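Local coordinates for endoglucanase (Humicola insolens, PDB 1DYS), which hydrolyses internal beta-1,4-glucosidic linkages of cellulose as a glycoside hydrolase family 6 endoglucanase, a role in the breakdown of plant biomass, at residues T10-S15 and P79-V84; E45-F50 and I306-P311; A288-P293 and Q340-E345. One frame throughout, in Å; residues are numbered along the deposited sequence.

In the fold
Contacts 1 and 2 both reach the parallel sheet of the family 6 barrel and touch each other: Leu12 pairs through its backbone with Thr49, and the side-chain amide of Asn14 donates to the carbonyl of Phe50. Contact 1 is buried strand pairing, backbone bonds first and aliphatic packing second. Contact 2, wholly buried, relies on ring faces and one backbone bond, and leads into the substrate-binding residue Lys310. Contact 3 lies farther out, about 17 Å from the chain centre to its own, and adds amide, imidazole and carboxylate groups at a partly open surface. Trp308 joins contacts 2 and 3, stacking on Phe290 and donating NE1 to Gln292 O.

Contact 1 of 3, residues T10-S15 and P79-V84; sequences TLLVNS and PIVGLV
Parallel strand pairing in the central barrel sheet brings the short strand 10-11 alongside strand 79-85. Thr10 pairs with Pro79 and Leu11 with Ile80, and the backbone of Ile80 is used at both ends: its N donates to Thr10 O at 2.9 Å, from above the carbonyl plane, while Ile80 O receives Leu12 N in the plane of the carbonyl, also at 2.9 Å. Beyond Leu12 the two chains part, and a water bridges the gap, accepting from Gly82 N and donating to Leu12 O. Leu11, with CG anti to the backbone N (chi1 -177°), brings CD1 over the opposite backbone, 3.8 Å from Gly82 N; a CB on Gly82 would sit tightly against that methyl. Leu12 has the same anti first torsion and spreads its two methyls along the neighbouring strand, CD1 beside Pro79 CB at 4.1 Å and CD2 against Val81 CG2 at 3.8 Å, all three side chains pointing the same way. Past the pairing, Asn14 is the N-cap of helix 15-29, its OD1 accepting from Tyr17 N. Helix 60-74 packs on Leu12 and Val81, strand 51-53 supplies Tyr51 beside Leu12, and strand 132-136 hydrogen-bonds to strand 79-85 through Val81.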
loop_
_atom_site.group_PDB
_atom_site.type_symbol
_atom_site.label_atom_id
_atom_site.label_comp_id
_atom_site.label_asym_id
_atom_site.label_seq_id
_atom_site.Cartn_x
_atom_site.Cartn_y
_atom_site.Cartn_z
ATOM N N THR A 10 11.492 19.941 -22.092
ATOM C CA THR A 10 10.518 20.261 -21.047
ATOM C C THR A 10 10.190 18.964 -20.292
ATOM O O THR A 10 9.911 17.986 -20.973
ATOM C CB THR A 10 9.207 20.791 -21.634
ATOM O OG1 THR A 10 8.878 20.037 -22.812
ATOM C CG2 THR A 10 9.401 22.259 -22.026
ATOM N N LEU A 11 10.268 18.972 -18.969
ATOM C CA LEU A 11 9.860 17.767 -18.216
ATOM C C LEU A 11 8.377 17.534 -18.439
ATOM O O LEU A 11 7.500 18.383 -18.351
ATOM C CB LEU A 11 10.151 17.982 -16.724
ATOM C CG LEU A 11 9.839 16.760 -15.846
ATOM C CD1 LEU A 11 10.576 15.481 -16.235
ATOM C CD2 LEU A 11 10.079 17.140 -14.380
ATOM N N LEU A 12 8.018 16.292 -18.835
ATOM C CA LEU A 12 6.653 15.987 -19.213
ATOM C C LEU A 12 5.634 16.059 -18.077
ATOM O O LEU A 12 5.931 15.590 -16.979
ATOM C CB LEU A 12 6.602 14.613 -19.907
ATOM C CG LEU A 12 5.240 14.166 -20.457
ATOM C CD1 LEU A 12 4.876 14.855 -21.761
ATOM C CD2 LEU A 12 5.228 12.654 -20.639
ATOM N N VAL A 13 4.466 16.627 -18.382
ATOM C CA VAL A 13 3.419 16.641 -17.340
ATOM C C VAL A 13 3.020 15.205 -17.009
ATOM O O VAL A 13 2.968 14.323 -17.870
ATOM C CB VAL A 13 2.200 17.442 -17.827
ATOM C CG1 VAL A 13 0.914 17.040 -17.126
ATOM C CG2 VAL A 13 2.425 18.963 -17.712
ATOM N N ASN A 14 2.713 14.936 -15.744
ATOM C CA ASN A 14 2.210 13.638 -15.297
ATOM C C ASN A 14 0.687 13.763 -15.392
ATOM O O ASN A 14 0.043 14.510 -14.650
ATOM C CB ASN A 14 2.718 13.334 -13.898
ATOM C CG ASN A 14 2.154 12.073 -13.270
ATOM O OD1 ASN A 14 1.077 11.669 -13.636
ATOM N ND2 ASN A 14 2.919 11.498 -12.317
ATOM N N SER A 15 0.041 13.039 -16.311
ATOM C CA SER A 15 -1.389 13.149 -16.516
ATOM C C SER A 15 -2.214 12.643 -15.343
ATOM O O SER A 15 -3.295 13.203 -15.103
ATOM C CB SER A 15 -1.808 12.447 -17.810
ATOM O OG SER A 15 -1.304 11.122 -17.784
ATOM N N PRO A 79 9.842 16.925 -25.167
ATOM C CA PRO A 79 9.701 16.414 -23.816
ATOM C C PRO A 79 10.838 15.534 -23.366
ATOM O O PRO A 79 11.601 14.965 -24.153
ATOM C CB PRO A 79 8.378 15.602 -23.816
ATOM C CG PRO A 79 8.235 15.205 -25.259
ATOM C CD PRO A 79 8.989 16.197 -26.101
ATOM N N ILE A 80 10.916 15.450 -22.036
ATOM C CA ILE A 80 11.757 14.401 -21.441
ATOM C C ILE A 80 10.842 13.803 -20.370
ATOM O O ILE A 80 10.217 14.555 -19.630
ATOM C CB ILE A 80 13.118 14.840 -20.962
ATOM C CG1 ILE A 80 13.866 13.639 -20.355
ATOM C CG2 ILE A 80 12.997 16.024 -19.993
ATOM C CD1 ILE A 80 15.338 13.887 -20.087
ATOM N N VAL A 81 10.692 12.486 -20.410
ATOM C CA VAL A 81 9.811 11.824 -19.436
ATOM C C VAL A 81 10.531 11.421 -18.152
ATOM O O VAL A 81 11.553 10.761 -18.273
ATOM C CB VAL A 81 9.308 10.514 -20.100
ATOM C CG1 VAL A 81 8.479 9.679 -19.124
ATOM C CG2 VAL A 81 8.512 10.856 -21.350
ATOM N N GLY A 82 10.030 11.809 -16.982
ATOM C CA GLY A 82 10.688 11.372 -15.738
ATOM C C GLY A 82 9.926 10.130 -15.248
ATOM O O GLY A 82 8.703 10.181 -15.110
ATOM N N LEU A 83 10.715 9.084 -14.936
ATOM C CA LEU A 83 10.131 7.849 -14.379
ATOM C C LEU A 83 10.872 7.520 -13.076
ATOM O O LEU A 83 12.095 7.663 -13.042
ATOM C CB LEU A 83 10.286 6.637 -15.307
ATOM C CG LEU A 83 9.561 6.766 -16.654
ATOM C CD1 LEU A 83 9.884 5.511 -17.488
ATOM C CD2 LEU A 83 8.079 6.944 -16.453
ATOM N N VAL A 84 10.148 7.008 -12.083
ATOM C CA VAL A 84 10.810 6.617 -10.821
ATOM C C VAL A 84 10.776 5.075 -10.792
ATOM O O VAL A 84 9.698 4.525 -10.898
ATOM C CB VAL A 84 10.079 7.147 -9.578
ATOM C CG1 VAL A 84 10.961 6.868 -8.355
ATOM C CG2 VAL A 84 9.863 8.664 -9.682
HETATM O O HOH W 1 7.519 13.235 -16.504
#

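Contact 2 of 3, residues E45-F50 and I306-P311; sequences EKVGTF and IVWVKP
Where strand 303-307 of the family 6 barrel runs out into the loop bearing the substrate-binding residue Lys310, it meets the chain that leads from helix 34-46 to strand 51-53. The touching parts run nearly at right angles, and a single backbone bond joins them: Phe50 N donates to Trp308 O at 3.0 Å, in the plane of the carbonyl. In Trp308, CG anti to the carbonyl carbon (chi1 -69°) with chi2 near 10° puts the indole's six-membered ring against Val47. With its CG1 anti to the backbone N, Val47 sets that methyl over the six-membered ring, 3.4 Å from the centroid and only 8° off the normal, a close CH-pi contact. Thr49 OG1, anti to the carbonyl carbon, approaches the same indole obliquely, 3.7 Å from Trp308 CE3, while Thr49 CG2 is anti to the backbone N. Elsewhere on the indole, NE1 donates to Gln292 O and the ring stacks with Phe290, so polar and flat partners together fix its rotation. An alanine in place of Trp308 would remove the surface under Val47 and the bond to Gln292, and would probably loosen the packing between these loops. Phe50, its CG anti to the carbonyl carbon, and Val309 lie side by side; Val309 CG2 sits over one face of the phenyl ring, 4.2 Å from its centroid. Phe50 CE1 meets Val307 CB at 4.0 Å.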
loop_
_atom_site.group_PDB
_atom_site.type_symbol
_atom_site.label_atom_id
_atom_site.label_comp_id
_atom_site.label_asym_id
_atom_site.label_seq_id
_atom_site.Cartn_x
_atom_site.Cartn_y
_atom_site.Cartn_z
ATOM N N GLU A 45 -1.078 22.065 -16.345
ATOM C CA GLU A 45 -0.697 22.096 -17.748
ATOM C C GLU A 45 0.760 22.368 -17.995
ATOM O O GLU A 45 1.239 21.997 -19.078
ATOM C CB GLU A 45 -1.489 23.219 -18.422
ATOM C CG GLU A 45 -2.976 23.164 -18.178
ATOM C CD GLU A 45 -3.779 23.813 -19.279
ATOM O OE1 GLU A 45 -3.299 24.808 -19.860
ATOM O OE2 GLU A 45 -4.900 23.346 -19.566
ATOM N N LYS A 46 1.440 23.062 -17.101
ATOM C CA LYS A 46 2.798 23.473 -17.399
ATOM C C LYS A 46 3.891 22.956 -16.508
ATOM O O LYS A 46 5.042 23.387 -16.713
ATOM C CB LYS A 46 2.864 25.023 -17.380
ATOM C CG LYS A 46 2.067 25.640 -18.521
ATOM C CD LYS A 46 1.252 26.829 -18.026
ATOM C CE LYS A 46 0.566 27.524 -19.188
ATOM N NZ LYS A 46 -0.657 26.831 -19.702
ATOM N N VAL A 47 3.583 22.130 -15.496
ATOM C CA VAL A 47 4.692 21.754 -14.600
ATOM C C VAL A 47 4.927 20.244 -14.675
ATOM O O VAL A 47 3.964 19.547 -14.373
ATOM C CB VAL A 47 4.347 22.166 -13.166
ATOM C CG1 VAL A 47 5.338 21.666 -12.141
ATOM C CG2 VAL A 47 4.323 23.712 -13.025
ATOM N N GLY A 48 6.098 19.843 -15.187
ATOM C CA GLY A 48 6.291 18.384 -15.329
ATOM C C GLY A 48 6.499 17.724 -13.967
ATOM O O GLY A 48 7.046 18.346 -13.075
ATOM N N THR A 49 6.043 16.471 -13.863
ATOM C CA THR A 49 6.251 15.710 -12.631
ATOM C C THR A 49 6.630 14.285 -13.052
ATOM O O THR A 49 6.121 13.836 -14.082
ATOM C CB THR A 49 4.992 15.737 -11.775
ATOM O OG1 THR A 49 4.760 17.111 -11.389
ATOM C CG2 THR A 49 5.254 15.057 -10.427
ATOM N N PHE A 50 7.535 13.623 -12.320
ATOM C CA PHE A 50 7.783 12.233 -12.685
ATOM C C PHE A 50 6.586 11.324 -12.417
ATOM O O PHE A 50 5.693 11.603 -11.611
ATOM C CB PHE A 50 8.905 11.723 -11.743
ATOM C CG PHE A 50 10.279 12.093 -12.199
ATOM C CD1 PHE A 50 10.617 13.398 -12.487
ATOM C CD2 PHE A 50 11.241 11.107 -12.361
ATOM C CE1 PHE A 50 11.880 13.715 -12.918
ATOM C CE2 PHE A 50 12.517 11.408 -12.824
ATOM C CZ PHE A 50 12.857 12.739 -13.098
ATOM N N ILE A 306 16.422 21.303 -11.905
ATOM C CA ILE A 306 15.482 21.249 -10.781
ATOM C C ILE A 306 14.259 20.579 -11.395
ATOM O O ILE A 306 13.891 20.908 -12.524
ATOM C CB ILE A 306 15.111 22.626 -10.171
ATOM C CG1 ILE A 306 16.345 23.104 -9.406
ATOM C CG2 ILE A 306 13.860 22.498 -9.295
ATOM C CD1 ILE A 306 16.455 24.568 -9.063
ATOM N N VAL A 307 13.743 19.511 -10.784
ATOM C CA VAL A 307 12.572 18.799 -11.261
ATOM C C VAL A 307 11.542 18.647 -10.142
ATOM O O VAL A 307 11.770 19.064 -8.981
ATOM C CB VAL A 307 12.959 17.372 -11.782
ATOM C CG1 VAL A 307 13.859 17.489 -13.011
ATOM C CG2 VAL A 307 13.640 16.617 -10.638
ATOM N N TRP A 308 10.337 18.178 -10.450
ATOM C CA TRP A 308 9.369 17.714 -9.453
ATOM C C TRP A 308 9.257 16.180 -9.620
ATOM O O TRP A 308 8.976 15.667 -10.720
ATOM C CB TRP A 308 7.976 18.301 -9.545
ATOM C CG TRP A 308 7.803 19.738 -9.202
ATOM C CD1 TRP A 308 8.773 20.655 -8.988
ATOM C CD2 TRP A 308 6.545 20.390 -9.008
ATOM N NE1 TRP A 308 8.199 21.881 -8.656
ATOM C CE2 TRP A 308 6.846 21.734 -8.679
ATOM C CE3 TRP A 308 5.205 19.973 -9.085
ATOM C CZ2 TRP A 308 5.804 22.648 -8.464
ATOM C CZ3 TRP A 308 4.196 20.881 -8.868
ATOM C CH2 TRP A 308 4.513 22.207 -8.531
ATOM N N VAL A 309 9.519 15.482 -8.502
ATOM C CA VAL A 309 9.455 14.010 -8.577
ATOM C C VAL A 309 8.276 13.542 -7.732
ATOM O O VAL A 309 7.371 12.946 -8.266
ATOM C CB VAL A 309 10.796 13.445 -8.088
ATOM C CG1 VAL A 309 10.798 11.932 -8.306
ATOM C CG2 VAL A 309 11.993 14.078 -8.789
ATOM N N LYS A 310 8.278 13.809 -6.397
ATOM C CA LYS A 310 7.085 13.437 -5.634
ATOM C C LYS A 310 5.916 14.283 -6.092
ATOM O O LYS A 310 6.045 15.513 -6.224
ATOM C CB LYS A 310 7.366 13.815 -4.172
ATOM C CG LYS A 310 6.198 13.859 -3.218
ATOM C CD LYS A 310 5.663 12.472 -2.874
ATOM C CE LYS A 310 4.328 12.687 -2.156
ATOM N NZ LYS A 310 3.863 11.362 -1.583
ATOM N N PRO A 311 4.769 13.711 -6.271
ATOM C CA PRO A 311 3.550 14.466 -6.645
ATOM C C PRO A 311 2.944 15.135 -5.422
ATOM O O PRO A 311 2.269 14.430 -4.656
ATOM C CB PRO A 311 2.568 13.468 -7.266
ATOM C CG PRO A 311 3.502 12.288 -7.548
ATOM C CD PRO A 311 4.469 12.285 -6.365
#

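Contact 3 of 3, residues A288-P293 and Q340-E345; sequences AGFGQP and QNAHDE
The loop after helix 332-340 runs beside the chain leaving strand 288-289, the two only 13° apart in direction, and packs near the C-terminus on the outside of the barrel. The tight part is at Gly289 and Phe290. Gly289 CA lies 3.5 Å from Asn341 O, and a CB there would clash with that oxygen, so the absence of a side chain allows the approach. One residue on, His343 N donates to Phe290 O at 2.9 Å, from above the carbonyl plane, while Ala342 CB comes to the edge of the Phe290 ring and lies 3.9 Å from Phe290 CB. Toward solvent the contact is looser and polar. The His343 imidazole, CG anti to the backbone N (chi1 -169°), receives Gln292 CA over one face, 3.9 Å from its centroid. Gln292 bends at chi2 so that NE2 donates to Pro293 O at 2.8 Å, and only weakly to Glu345 OE1 at 3.0 Å. Glu345 N donates almost straight to His343 ND1, at 3.1 Å and near the ring plane. With ND1 accepting, a neutral imidazole would carry its proton on NE2, and a doubly protonated ring would probably be disfavoured, since it would lose this bond.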
loop_
_atom_site.group_PDB
_atom_site.type_symbol
_atom_site.label_atom_id
_atom_site.label_comp_id
_atom_site.label_asym_id
_atom_site.label_seq_id
_atom_site.Cartn_x
_atom_site.Cartn_y
_atom_site.Cartn_z
ATOM N N ALA A 288 4.201 23.877 3.984
ATOM C CA ALA A 288 5.076 23.706 2.807
ATOM C C ALA A 288 4.412 24.299 1.565
ATOM O O ALA A 288 3.201 24.515 1.522
ATOM C CB ALA A 288 5.376 22.225 2.577
ATOM N N GLY A 289 5.252 24.586 0.553
ATOM C CA GLY A 289 4.678 25.104 -0.677
ATOM C C GLY A 289 5.236 24.327 -1.872
ATOM O O GLY A 289 6.292 23.683 -1.738
ATOM N N PHE A 290 4.500 24.433 -2.977
ATOM C CA PHE A 290 5.078 23.938 -4.235
ATOM C C PHE A 290 6.390 24.712 -4.464
ATOM O O PHE A 290 6.459 25.961 -4.264
ATOM C CB PHE A 290 4.238 24.209 -5.450
ATOM C CG PHE A 290 2.952 23.447 -5.575
ATOM C CD1 PHE A 290 2.994 22.055 -5.451
ATOM C CD2 PHE A 290 1.748 24.033 -5.902
ATOM C CE1 PHE A 290 1.854 21.307 -5.608
ATOM C CE2 PHE A 290 0.599 23.291 -6.061
ATOM C CZ PHE A 290 0.648 21.912 -5.898
ATOM N N GLY A 291 7.446 24.001 -4.832
ATOM C CA GLY A 291 8.725 24.675 -5.057
ATOM C C GLY A 291 8.817 25.104 -6.531
ATOM O O GLY A 291 7.893 25.057 -7.315
ATOM N N GLN A 292 10.020 25.574 -6.862
ATOM C CA GLN A 292 10.346 26.007 -8.212
ATOM C C GLN A 292 10.046 24.911 -9.223
ATOM O O GLN A 292 10.499 23.773 -9.080
ATOM C CB GLN A 292 11.868 26.295 -8.232
ATOM C CG GLN A 292 12.547 26.155 -9.573
ATOM C CD GLN A 292 12.429 27.416 -10.412
ATOM O OE1 GLN A 292 12.935 28.445 -9.955
ATOM N NE2 GLN A 292 11.823 27.341 -11.592
ATOM N N PRO A 293 9.306 25.247 -10.245
ATOM C CA PRO A 293 9.018 24.299 -11.326
ATOM C C PRO A 293 10.289 23.959 -12.079
ATOM O O PRO A 293 11.305 24.640 -12.016
ATOM C CB PRO A 293 7.977 24.968 -12.237
ATOM C CG PRO A 293 7.391 26.001 -11.267
ATOM C CD PRO A 293 8.590 26.496 -10.450
ATOM N N GLN A 340 -1.451 27.659 -2.151
ATOM C CA GLN A 340 -1.340 28.969 -1.483
ATOM C C GLN A 340 0.088 29.355 -1.146
ATOM O O GLN A 340 0.407 30.560 -1.106
ATOM C CB GLN A 340 -2.153 28.950 -0.176
ATOM C CG GLN A 340 -3.606 28.617 -0.328
ATOM C CD GLN A 340 -4.367 28.422 0.964
ATOM O OE1 GLN A 340 -5.051 29.338 1.413
ATOM N NE2 GLN A 340 -4.262 27.244 1.568
ATOM N N ASN A 341 1.012 28.448 -0.823
ATOM C CA ASN A 341 2.394 28.759 -0.491
ATOM C C ASN A 341 3.362 28.527 -1.650
ATOM O O ASN A 341 4.582 28.544 -1.421
ATOM C CB ASN A 341 2.870 27.933 0.701
ATOM C CG ASN A 341 2.128 28.368 1.953
ATOM O OD1 ASN A 341 2.410 29.422 2.531
ATOM N ND2 ASN A 341 1.177 27.554 2.375
ATOM N N ALA A 342 2.790 28.408 -2.847
ATOM C CA ALA A 342 3.668 28.120 -3.997
ATOM C C ALA A 342 4.708 29.186 -4.317
ATOM O O ALA A 342 4.553 30.381 -4.093
ATOM C CB ALA A 342 2.849 27.849 -5.242
ATOM N N HIS A 343 5.741 28.668 -4.965
ATOM C CA HIS A 343 6.833 29.471 -5.529
ATOM C C HIS A 343 6.197 30.510 -6.444
ATOM O O HIS A 343 5.220 30.228 -7.124
ATOM C CB HIS A 343 7.703 28.574 -6.411
ATOM C CG HIS A 343 8.977 29.220 -6.832
ATOM N ND1 HIS A 343 9.070 30.044 -7.934
ATOM C CD2 HIS A 343 10.218 29.154 -6.287
ATOM C CE1 HIS A 343 10.327 30.458 -8.031
ATOM N NE2 HIS A 343 11.056 29.917 -7.062
ATOM N N ASP A 344 6.829 31.704 -6.441
ATOM C CA ASP A 344 6.312 32.804 -7.255
ATOM C C ASP A 344 6.134 32.554 -8.735
ATOM O O ASP A 344 5.262 33.160 -9.396
ATOM C CB ASP A 344 7.265 34.012 -7.171
ATOM C CG ASP A 344 7.186 34.776 -5.876
ATOM O OD1 ASP A 344 6.231 34.578 -5.097
ATOM O OD2 ASP A 344 8.104 35.592 -5.641
ATOM N N GLU A 345 6.872 31.636 -9.358
ATOM C CA GLU A 345 6.625 31.313 -10.758
ATOM C C GLU A 345 5.210 30.809 -11.036
ATOM O O GLU A 345 4.667 31.044 -12.114
ATOM C CB GLU A 345 7.665 30.291 -11.270
ATOM C CG GLU A 345 9.044 30.917 -11.072
ATOM C CD GLU A 345 10.086 30.462 -12.068
ATOM O OE1 GLU A 345 9.929 29.360 -12.627
ATOM O OE2 GLU A 345 11.039 31.243 -12.264
#